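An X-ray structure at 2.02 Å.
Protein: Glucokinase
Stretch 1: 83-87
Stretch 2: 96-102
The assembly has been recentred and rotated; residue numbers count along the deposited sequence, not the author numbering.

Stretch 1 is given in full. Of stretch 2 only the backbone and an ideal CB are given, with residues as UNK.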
# COMPACT_ATOMS: atom_id res chain seq x y z
N LYS B 83 10.66 -18.80 5.12
CA LYS B 83 10.61 -19.88 6.13
C LYS B 83 9.62 -21.02 5.83
O LYS B 83 9.84 -22.13 6.30
CB LYS B 83 10.33 -19.29 7.53
CG LYS B 83 11.50 -19.35 8.50
CD LYS B 83 12.81 -18.93 7.84
CE LYS B 83 13.35 -17.63 8.39
NZ LYS B 83 14.40 -17.95 9.37
N GLY B 84 8.54 -20.73 5.08
CA GLY B 84 7.42 -21.67 4.92
C GLY B 84 6.67 -21.97 6.22
O GLY B 84 6.28 -23.10 6.52
N THR B 85 6.46 -20.91 6.98
CA THR B 85 6.15 -20.99 8.39
C THR B 85 4.84 -20.15 8.55
O THR B 85 4.64 -19.20 7.80
CB THR B 85 7.40 -20.39 9.08
OG1 THR B 85 8.17 -21.41 9.77
CG2 THR B 85 7.08 -19.28 9.92
N VAL B 86 3.96 -20.55 9.47
CA VAL B 86 2.70 -19.84 9.70
C VAL B 86 2.60 -19.41 11.18
O VAL B 86 2.68 -20.25 12.10
CB VAL B 86 1.45 -20.76 9.39
CG1 VAL B 86 0.13 -19.96 9.52
CG2 VAL B 86 1.57 -21.40 8.01
N VAL B 87 2.43 -18.10 11.39
CA VAL B 87 2.22 -17.55 12.72
C VAL B 87 0.84 -16.82 12.79
O VAL B 87 0.42 -16.21 11.83
CB VAL B 87 3.43 -16.63 13.13
CG1 VAL B 87 3.28 -15.19 12.60
CG2 VAL B 87 3.70 -16.66 14.60
N UNK B 96 1.68 -21.67 18.30
CA UNK B 96 3.11 -21.74 18.17
C UNK B 96 3.37 -21.71 16.65
O UNK B 96 2.49 -22.10 15.89
CB UNK B 96 3.69 -22.98 18.85
N UNK B 97 4.55 -21.24 16.22
CA UNK B 97 4.91 -21.19 14.78
C UNK B 97 4.87 -22.62 14.16
O UNK B 97 5.50 -23.55 14.69
CB UNK B 97 6.30 -20.58 14.60
N UNK B 98 4.16 -22.77 13.04
CA UNK B 98 4.02 -24.07 12.39
C UNK B 98 4.92 -24.19 11.14
O UNK B 98 4.85 -23.33 10.23
CB UNK B 98 2.56 -24.30 12.01
N UNK B 99 5.76 -25.24 11.10
CA UNK B 99 6.68 -25.51 9.99
C UNK B 99 5.94 -26.25 8.87
O UNK B 99 6.36 -27.33 8.46
CB UNK B 99 7.88 -26.33 10.47
N UNK B 100 4.87 -25.64 8.36
CA UNK B 100 3.95 -26.31 7.47
C UNK B 100 4.63 -26.75 6.19
O UNK B 100 4.42 -27.84 5.73
CB UNK B 100 2.77 -25.40 7.15
N UNK B 101 5.47 -25.88 5.64
CA UNK B 101 6.12 -26.20 4.39
C UNK B 101 6.98 -27.44 4.62
O UNK B 101 6.91 -28.41 3.85
CB UNK B 101 6.95 -25.02 3.88
N UNK B 102 7.79 -27.39 5.68
CA UNK B 102 8.65 -28.51 6.00
C UNK B 102 7.88 -29.84 6.10
O UNK B 102 8.29 -30.83 5.51
CB UNK B 102 9.38 -28.23 7.31

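Stretch 2 runs against stretch 1, their end-to-end directions 159° apart.

At position 96 the bond points away, and the ideal CB has no atom of stretch 1 within 5.5 Å. The extended backbone (-128/154) suits beta-branched residues among others. The deposited residue is Thr96; its CG2 comes no nearer stretch 1 than 7.2 Å, from Val86 O.

Position 97 points sideways, its ideal CB 4.7 Å from Val87 CG2 and 4.9 Å from Thr85 CG2. Two methyl groups and no charge invite an aliphatic side chain: valine, isoleucine, leucine or perhaps threonine. It is Val97, chi1 t, and the two branches divide the contacts: CG1 lies 3.4 Å from Thr85 CG2, and CG2 lies 3.9 Å from Val87 CG2.

At position 98 the backbone does most of the work. Its N donates to Val86 O (3.1 Å, 171°) and its O accepts from Val86 N (3.0 Å, 152°), a single antiparallel bridge; Thr85 CA adds a CA-H...O contact to the same O at 3.2 Å. The bridge uses only backbone atoms and so does not select the side chain; polar or aliphatic residues would suit the sideways CB, though proline would lose the N-H bond to Val86 O. Gln98 leads its end away from stretch 1, and its NE2 donates to Thr96 O at 2.9 Å.

Position 99 points away, and its phi of -83° permits proline. Its N makes no hydrogen bond to stretch 1, so a residue without an N-H loses nothing there; small polar residues, common at an N-cap, are also possible. The deposited Pro99 occupies that N-cap position.

Position 100 begins the helix (-63/-43). Its ideal CB is 4.3 Å from Val86 CG2, favouring a compact aliphatic residue. Val100 supplies one: its CG2 packs 3.7 Å from Val86 CG2. Its N, 3.4 Å from Gly84 O, has too poor an angle for a hydrogen bond there and instead donates weakly to Gln98 O at 3.0 Å.

Position 101 points toward stretch 1, its ideal CB 3.3 Å from Gly84 O, while its N donates to that oxygen (3.0 Å, 164°). A CB on Gly84 would fall 2.3 Å from the CB here, so glycine opposite makes the approach possible. Alanine or a long unbranched chain that can turn outward would suit; Lys101, all t, leads its end away.

Position 102 points sideways without a close neighbour; polar helix residues fit. Glu102 N is linked to Gly84 O through water 1 (2.8 Å from N to the water O, 3.1 Å from that O to Gly84 O).

Stretch 2 96-102: TVQPVKE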
# COMPACT_ATOMS: atom_id res chain seq x y z
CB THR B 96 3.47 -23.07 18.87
OG1 THR B 96 3.91 -22.83 20.23
CG2 THR B 96 4.35 -23.94 18.10
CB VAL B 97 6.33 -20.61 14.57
CG1 VAL B 97 6.61 -20.38 13.12
CG2 VAL B 97 6.53 -19.30 15.33
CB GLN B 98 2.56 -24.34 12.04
CG GLN B 98 1.60 -24.38 13.27
CD GLN B 98 1.97 -25.45 14.28
OE1 GLN B 98 1.92 -26.66 13.99
NE2 GLN B 98 2.33 -25.00 15.48
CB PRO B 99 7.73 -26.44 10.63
CG PRO B 99 6.98 -27.18 11.67
CD PRO B 99 5.89 -26.24 12.19
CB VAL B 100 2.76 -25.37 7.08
CG1 VAL B 100 1.92 -25.99 5.98
CG2 VAL B 100 1.85 -25.07 8.31
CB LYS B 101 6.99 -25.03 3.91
CG LYS B 101 7.88 -25.43 2.69
CD LYS B 101 8.65 -24.23 2.08
CE LYS B 101 9.63 -24.73 1.03
NZ LYS B 101 10.49 -23.62 0.54
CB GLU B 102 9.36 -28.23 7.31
CG GLU B 102 10.71 -28.87 7.45
CD GLU B 102 11.44 -28.23 8.61
OE1 GLU B 102 11.12 -28.63 9.77
OE2 GLU B 102 12.29 -27.33 8.38
O HOH W 1 8.55 -25.07 7.08
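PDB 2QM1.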